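Local coordinates for putative periplasmic protein ydgH (Salmonella enterica subsp. enterica serovar Typhimurium, PDB 4EVU) that is of unknown function but is probably a periplasmic or secreted protein, of which this is the C-terminal YdgH/BhsA/McbA-like (DUF1471) domain, at residues V18-Y29 and N62-K72. Residues are numbered along the deposited sequence; the frame is centred on the assembly and turned at random. Where two conformers were deposited one is given.
Sequences VPFDSVKFTGNY and NNITISADLYK. With SO4 (sulfate ion), chain E.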
ATOM      1  N   VAL B  18       8.789   6.049  19.331  1.00 16.79           N
ATOM      2  CA  VAL B  18       7.588   6.463  20.025  1.00 16.18           C
ATOM      3  C   VAL B  18       6.891   7.543  19.184  1.00 14.10           C
ATOM      4  O   VAL B  18       7.431   8.632  18.995  1.00 15.94           O
ATOM      5  CB  VAL B  18       7.884   6.986  21.432  1.00 17.01           C
ATOM      6  CG1 VAL B  18       6.610   7.359  22.102  1.00 16.93           C
ATOM      7  CG2 VAL B  18       8.684   5.979  22.252  1.00 18.55           C
ATOM      8  N   PRO B  19       5.656   7.275  18.667  1.00 13.48           N
ATOM      9  CA  PRO B  19       4.981   8.249  17.836  1.00 13.12           C
ATOM     10  C   PRO B  19       4.390   9.363  18.674  1.00 13.19           C
ATOM     11  O   PRO B  19       4.118   9.172  19.853  1.00 15.43           O
ATOM     12  CB  PRO B  19       3.912   7.424  17.122  1.00 13.02           C
ATOM     13  CG  PRO B  19       3.614   6.328  18.072  1.00 14.08           C
ATOM     14  CD  PRO B  19       4.916   6.016  18.749  1.00 13.08           C
ATOM     15  N   PHE B  20       4.128  10.484  18.034  1.00 12.55           N
ATOM     16  CA  PHE B  20       3.524  11.637  18.691  1.00 12.02           C
ATOM     17  C   PHE B  20       2.092  11.938  18.298  1.00 12.20           C
ATOM     18  O   PHE B  20       1.426  12.746  18.944  1.00 13.70           O
ATOM     19  CB  PHE B  20       4.385  12.913  18.492  1.00 13.49           C
ATOM     20  CG  PHE B  20       4.336  13.472  17.083  1.00 14.04           C
ATOM     21  CD1 PHE B  20       3.435  14.470  16.748  1.00 14.99           C
ATOM     22  CD2 PHE B  20       5.184  13.015  16.101  1.00 14.88           C
ATOM     23  CE1 PHE B  20       3.384  15.004  15.442  1.00 15.59           C
ATOM     24  CE2 PHE B  20       5.120  13.534  14.806  1.00 14.05           C
ATOM     25  CZ  PHE B  20       4.230  14.506  14.481  1.00 14.28           C
ATOM     26  N   ASP B  21       1.638  11.297  17.244  1.00 12.84           N
ATOM     27  CA  ASP B  21       0.306  11.545  16.691  1.00 12.85           C
ATOM     28  C   ASP B  21       0.042  10.464  15.632  1.00 13.30           C
ATOM     29  O   ASP B  21       0.909   9.637  15.379  1.00 12.98           O
ATOM     30  CB  ASP B  21       0.209  12.943  16.051  1.00 13.18           C
ATOM     31  CG  ASP B  21      -1.232  13.493  15.968  1.00 15.55           C
ATOM     32  OD1 ASP B  21      -2.202  12.786  16.259  1.00 15.52           O
ATOM     33  OD2 ASP B  21      -1.366  14.698  15.669  1.00 23.29           O
ATOM     34  N   SER B  22      -1.144  10.478  15.036  0.56 13.64           N
ATOM     35  CA  SER B  22      -1.401   9.646  13.878  0.56 13.19           C
ATOM     36  C   SER B  22      -2.301  10.389  12.891  0.56 13.91           C
ATOM     37  O   SER B  22      -2.848  11.434  13.206  0.56 14.98           O
ATOM     38  CB  SER B  22      -2.001   8.289  14.303  0.56 13.82           C
ATOM     39  OG  SER B  22      -3.211   8.478  14.992  0.56 13.58           O
ATOM     40  N   VAL B  23      -2.390   9.852  11.682  1.00 14.88           N
ATOM     41  CA  VAL B  23      -3.319  10.347  10.673  1.00 14.32           C
ATOM     42  C   VAL B  23      -4.230   9.146  10.325  1.00 14.26           C
ATOM     43  O   VAL B  23      -3.796   7.993  10.300  1.00 15.23           O
ATOM     44  CB  VAL B  23      -2.628  10.838   9.385  1.00 16.38           C
ATOM     45  CG1 VAL B  23      -1.766  12.004   9.655  1.00 18.38           C
ATOM     46  CG2 VAL B  23      -1.827   9.787   8.767  1.00 18.42           C
ATOM     47  N   LYS B  24      -5.500   9.457  10.083  1.00 14.43           N
ATOM     48  CA  LYS B  24      -6.496   8.441   9.734  1.00 14.59           C
ATOM     49  C   LYS B  24      -7.483   9.081   8.795  1.00 14.56           C
ATOM     50  O   LYS B  24      -8.066  10.094   9.101  1.00 15.26           O
ATOM     51  CB  LYS B  24      -7.181   7.956  10.997  1.00 16.13           C
ATOM     52  CG  LYS B  24      -7.941   6.679  10.805  1.00 17.30           C
ATOM     53  CD  LYS B  24      -9.402   6.941  10.478  1.00 17.39           C
ATOM     54  CE  LYS B  24     -10.097   5.633  10.074  1.00 17.63           C
ATOM     55  NZ  LYS B  24     -11.545   5.895   9.803  1.00 18.61           N
ATOM     56  N   PHE B  25      -7.661   8.478   7.635  1.00 13.57           N
ATOM     57  CA  PHE B  25      -8.494   9.061   6.609  1.00 14.92           C
ATOM     58  C   PHE B  25      -8.909   8.021   5.576  1.00 14.59           C
ATOM     59  O   PHE B  25      -8.362   6.935   5.530  1.00 13.58           O
ATOM     60  CB  PHE B  25      -7.759  10.208   5.905  1.00 16.26           C
ATOM     61  CG  PHE B  25      -6.553   9.780   5.108  1.00 17.44           C
ATOM     62  CD1 PHE B  25      -6.617   9.640   3.725  1.00 19.80           C
ATOM     63  CD2 PHE B  25      -5.365   9.511   5.749  1.00 18.60           C
ATOM     64  CE1 PHE B  25      -5.515   9.236   3.005  1.00 20.67           C
ATOM     65  CE2 PHE B  25      -4.257   9.084   5.055  1.00 19.42           C
ATOM     66  CZ  PHE B  25      -4.306   8.968   3.677  1.00 19.38           C
ATOM     67  N   THR B  26      -9.886   8.405   4.756  1.00 16.09           N
ATOM     68  CA  THR B  26     -10.353   7.595   3.633  1.00 16.66           C
ATOM     69  C   THR B  26     -10.229   8.415   2.373  1.00 17.48           C
ATOM     70  O   THR B  26     -10.557   9.602   2.389  1.00 18.12           O
ATOM     71  CB  THR B  26     -11.816   7.241   3.838  1.00 17.56           C
ATOM     72  OG1 THR B  26     -11.963   6.471   5.029  1.00 19.20           O
ATOM     73  CG2 THR B  26     -12.359   6.458   2.699  1.00 18.37           C
ATOM     74  N   GLY B  27      -9.722   7.796   1.306  1.00 17.09           N
ATOM     75  CA  GLY B  27      -9.689   8.435   0.002  1.00 19.09           C
ATOM     76  C   GLY B  27      -9.446   7.472  -1.129  1.00 17.92           C
ATOM     77  O   GLY B  27      -9.402   6.285  -0.928  1.00 18.34           O
ATOM     78  N   ASN B  28      -9.262   8.010  -2.315  0.54 18.98           N
ATOM     79  CA  ASN B  28      -8.999   7.203  -3.485  0.54 19.12           C
ATOM     80  C   ASN B  28      -7.627   6.522  -3.422  0.54 18.72           C
ATOM     81  O   ASN B  28      -6.608   7.168  -3.128  0.54 19.71           O
ATOM     82  CB  ASN B  28      -9.088   8.079  -4.718  0.54 19.63           C
ATOM     83  CG  ASN B  28     -10.453   8.722  -4.866  0.54 22.10           C
ATOM     84  OD1 ASN B  28     -10.570   9.923  -5.097  0.54 28.92           O
ATOM     85  ND2 ASN B  28     -11.495   7.915  -4.716  0.54 23.41           N
ATOM     86  N   TYR B  29      -7.604   5.225  -3.682  1.00 18.55           N
ATOM     87  CA  TYR B  29      -6.399   4.423  -3.554  1.00 16.41           C
ATOM     88  C   TYR B  29      -5.384   4.782  -4.650  1.00 17.09           C
ATOM     89  O   TYR B  29      -4.267   5.242  -4.374  1.00 16.81           O
ATOM     90  CB  TYR B  29      -6.766   2.926  -3.539  1.00 15.92           C
ATOM     91  CG  TYR B  29      -5.568   2.023  -3.675  1.00 13.39           C
ATOM     92  CD1 TYR B  29      -4.512   2.052  -2.745  1.00 14.25           C
ATOM     93  CD2 TYR B  29      -5.461   1.137  -4.742  1.00 13.34           C
ATOM     94  CE1 TYR B  29      -3.411   1.267  -2.896  1.00 13.38           C
ATOM     95  CE2 TYR B  29      -4.372   0.329  -4.904  1.00 14.58           C
ATOM     96  CZ  TYR B  29      -3.334   0.389  -3.976  1.00 12.09           C
ATOM     97  OH  TYR B  29      -2.269  -0.427  -4.144  1.00 13.33           O
ATOM     98  N   ASN B  62     -11.977   0.754  -4.779  1.00 41.61           N
ATOM     99  CA  ASN B  62     -12.029   2.178  -5.131  1.00 40.83           C
ATOM    100  C   ASN B  62     -11.324   3.047  -4.063  1.00 36.74           C
ATOM    101  O   ASN B  62     -10.340   3.743  -4.331  1.00 35.68           O
ATOM    102  CB  ASN B  62     -13.488   2.636  -5.233  1.00 42.03           C
ATOM    103  CG  ASN B  62     -14.303   1.805  -6.212  1.00 45.67           C
ATOM    104  OD1 ASN B  62     -14.215   1.993  -7.438  1.00 50.57           O
ATOM    105  ND2 ASN B  62     -15.121   0.897  -5.675  1.00 47.88           N
ATOM    106  N   ASN B  63     -11.888   3.043  -2.862  1.00 31.05           N
ATOM    107  CA  ASN B  63     -11.357   3.835  -1.765  1.00 27.20           C
ATOM    108  C   ASN B  63     -10.576   2.919  -0.836  1.00 22.69           C
ATOM    109  O   ASN B  63     -10.741   1.692  -0.801  1.00 22.59           O
ATOM    110  CB  ASN B  63     -12.451   4.586  -0.979  1.00 27.80           C
ATOM    111  CG  ASN B  63     -13.103   5.721  -1.787  1.00 30.60           C
ATOM    112  OD1 ASN B  63     -12.423   6.513  -2.444  1.00 31.92           O
ATOM    113  ND2 ASN B  63     -14.433   5.798  -1.736  1.00 34.40           N
ATOM    114  N   ILE B  64      -9.693   3.553  -0.090  1.00 16.83           N
ATOM    115  CA  ILE B  64      -8.894   2.891   0.946  1.00 14.58           C
ATOM    116  C   ILE B  64      -8.998   3.748   2.218  1.00 14.14           C
ATOM    117  O   ILE B  64      -9.046   4.960   2.127  1.00 14.43           O
ATOM    118  CB  ILE B  64      -7.411   2.690   0.472  1.00 14.42           C
ATOM    119  CG1 ILE B  64      -6.648   1.875   1.474  1.00 14.49           C
ATOM    120  CG2 ILE B  64      -6.716   4.008   0.129  1.00 15.22           C
ATOM    121  CD1 ILE B  64      -5.275   1.386   1.031  1.00 15.82           C
ATOM    122  N   THR B  65      -9.126   3.101   3.365  1.00 13.32           N
ATOM    123  CA  THR B  65      -9.062   3.745   4.675  1.00 12.56           C
ATOM    124  C   THR B  65      -7.753   3.338   5.295  1.00 11.84           C
ATOM    125  O   THR B  65      -7.382   2.185   5.275  1.00 11.06           O
ATOM    126  CB  THR B  65     -10.273   3.313   5.532  1.00 13.80           C
ATOM    127  OG1 THR B  65     -11.465   3.791   4.918  1.00 16.25           O
ATOM    128  CG2 THR B  65     -10.183   3.878   6.927  1.00 14.03           C
ATOM    129  N   ILE B  66      -7.008   4.328   5.772  1.00 12.88           N
ATOM    130  CA  ILE B  66      -5.669   4.118   6.263  1.00 14.48           C
ATOM    131  C   ILE B  66      -5.459   4.854   7.533  1.00 14.33           C
ATOM    132  O   ILE B  66      -5.940   5.986   7.680  1.00 15.53           O
ATOM    133  CB  ILE B  66      -4.655   4.788   5.294  1.00 18.44           C
ATOM    134  CG1 ILE B  66      -4.401   3.909   4.110  1.00 21.51           C
ATOM    135  CG2 ILE B  66      -3.290   5.094   5.979  1.00 20.41           C
ATOM    136  CD1 ILE B  66      -3.000   3.238   4.151  1.00 26.79           C
ATOM    137  N   SER B  67      -4.641   4.246   8.399  1.00 14.02           N
ATOM    138  CA  SER B  67      -4.090   5.002   9.503  1.00 14.61           C
ATOM    139  C   SER B  67      -2.589   4.754   9.600  1.00 13.78           C
ATOM    140  O   SER B  67      -2.096   3.702   9.237  1.00 14.00           O
ATOM    141  CB  SER B  67      -4.750   4.634  10.788  1.00 16.14           C
ATOM    142  OG  SER B  67      -4.489   3.330  11.152  1.00 17.89           O
ATOM    143  N   ALA B  68      -1.896   5.759  10.126  1.00 13.41           N
ATOM    144  CA  ALA B  68      -0.450   5.744  10.295  1.00 12.96           C
ATOM    145  C   ALA B  68      -0.026   6.500  11.529  1.00 12.62           C
ATOM    146  O   ALA B  68      -0.502   7.601  11.807  1.00 14.27           O
ATOM    147  CB  ALA B  68       0.254   6.359   9.079  1.00 13.60           C
ATOM    148  N   ASP B  69       0.883   5.896  12.263  1.00 11.10           N
ATOM    149  CA  ASP B  69       1.550   6.572  13.377  1.00 12.13           C
ATOM    150  C   ASP B  69       2.596   7.546  12.782  1.00 11.04           C
ATOM    151  O   ASP B  69       3.227   7.236  11.755  1.00 11.54           O
ATOM    152  CB  ASP B  69       2.268   5.561  14.236  1.00 11.56           C
ATOM    153  CG  ASP B  69       1.396   4.812  15.210  1.00 11.62           C
ATOM    154  OD1 ASP B  69       0.310   5.304  15.575  1.00 14.83           O
ATOM    155  OD2 ASP B  69       1.872   3.722  15.675  1.00 13.28           O
ATOM    156  N   LEU B  70       2.742   8.704  13.437  1.00 11.04           N
ATOM    157  CA  LEU B  70       3.679   9.748  13.065  1.00 11.71           C
ATOM    158  C   LEU B  70       4.824   9.866  14.058  1.00 12.05           C
ATOM    159  O   LEU B  70       4.606   9.804  15.247  1.00 13.29           O
ATOM    160  CB  LEU B  70       2.968  11.066  12.975  1.00 12.70           C
ATOM    161  CG  LEU B  70       1.804  11.197  11.996  1.00 13.79           C
ATOM    162  CD1 LEU B  70       1.381  12.673  11.964  1.00 15.20           C
ATOM    163  CD2 LEU B  70       2.115  10.646  10.626  1.00 15.37           C
ATOM    164  N   TYR B  71       6.022  10.151  13.539  1.00 12.89           N
ATOM    165  CA  TYR B  71       7.241  10.258  14.337  1.00 13.80           C
ATOM    166  C   TYR B  71       8.044  11.499  13.947  1.00 15.09           C
ATOM    167  O   TYR B  71       8.151  11.873  12.751  1.00 16.00           O
ATOM    168  CB  TYR B  71       8.141   9.031  14.162  1.00 14.21           C
ATOM    169  CG  TYR B  71       7.489   7.730  14.416  1.00 14.66           C
ATOM    170  CD1 TYR B  71       7.659   7.051  15.619  1.00 13.04           C
ATOM    171  CD2 TYR B  71       6.673   7.132  13.426  1.00 14.20           C
ATOM    172  CE1 TYR B  71       7.028   5.818  15.837  1.00 14.84           C
ATOM    173  CE2 TYR B  71       6.042   5.960  13.661  1.00 15.16           C
ATOM    174  CZ  TYR B  71       6.235   5.282  14.838  1.00 13.37           C
ATOM    175  OH  TYR B  71       5.582   4.080  15.068  1.00 17.39           O
ATOM    176  N   LYS B  72       8.653  12.091  14.974  1.00 17.70           N
ATOM    177  CA  LYS B  72       9.641  13.137  14.778  1.00 19.96           C
ATOM    178  C   LYS B  72      10.993  12.549  14.365  1.00 21.98           C
ATOM    179  O   LYS B  72      11.292  11.368  14.624  1.00 24.35           O
ATOM    180  CB  LYS B  72       9.797  13.988  16.050  1.00 20.07           C
ATOM    181  CG  LYS B  72       8.506  14.658  16.515  1.00 20.25           C
ATOM    182  CD  LYS B  72       8.096  15.829  15.640  1.00 23.01           C
ATOM    183  CE  LYS B  72       6.776  16.451  16.047  1.00 23.95           C
ATOM    184  NZ  LYS B  72       6.820  17.150  17.323  1.00 29.53           N
ATOM    185  OXT LYS B  72      11.816  13.242  13.727  1.00 25.56           O
TER
HETATM  186  S   SO4 E 402     -16.053   2.167  -1.193  0.60 37.02           S
HETATM  187  O1  SO4 E 402     -15.595   1.254  -0.147  0.60 38.60           O
HETATM  188  O2  SO4 E 402     -14.875   2.733  -1.863  0.60 38.65           O
HETATM  189  O3  SO4 E 402     -16.860   1.442  -2.170  0.60 39.04           O
HETATM  190  O4  SO4 E 402     -16.855   3.265  -0.625  0.60 39.02           O
HETATM  191  O   HOH W   1       7.959  10.954  17.622  1.00 20.05           O
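Lys72 folds its aliphatic chain over one face of the Phe20 ring. Its CE sits 3.5 Å from the centroid of the Phe20 ring, a CH-pi contact. NZ follows at 4.3 Å from the same centroid, only 8° off the ring normal, a cation-pi pair. A bend at chi2 (-74°) lays the lysine CD and CE over the ring, and a second at chi4 sets where NZ goes. Phe20 CG lies between its backbone N and carbonyl carbon (chi1 72°), which turns the ring toward the 62-72 segment; there CE2 also meets Leu70 CB at 3.8 Å. Next to it, Pro19 CB rests over one face of the Tyr71 ring, offset toward the rim. One water joins Val18 O to Lys72 N.

Strands 21-28 and 63-71 pair antiparallel, regularly from Val23 with Ala68 to Gly27 with Ile64. At the other end Phe20 N bonds Leu70 O, and Leu70 N bonds Asp21 O. Backed by helix 32-45, the pair is part of the mixed sheet of the YdgH/BhsA/McbA-like domain, with 21-28 outermost in the chain. The helix packs on the face carrying Val23, Phe25, Ile64, Ile66, Ala68 and Leu70. There Val23 CG2 touches Ala68 CB, while Val23 CG1 meets Leu70 CD1, both at 4.0 Å. Arg42 of the helix makes a cation-pi contact with Phe25. Tyr29 CB packs on Ile64 CG2, and Tyr29 OH bonds Glu8 of the second subunit.

The other face is more polar. Thr26 OG1 and Thr65 OG1 share a hydrogen bond of 2.7 Å across a non-hydrogen-bonded pair. Lys24 CE reaches Thr65 CG2 at 3.6 Å. Ser67 OG instead bonds Thr54 on strand 50-57.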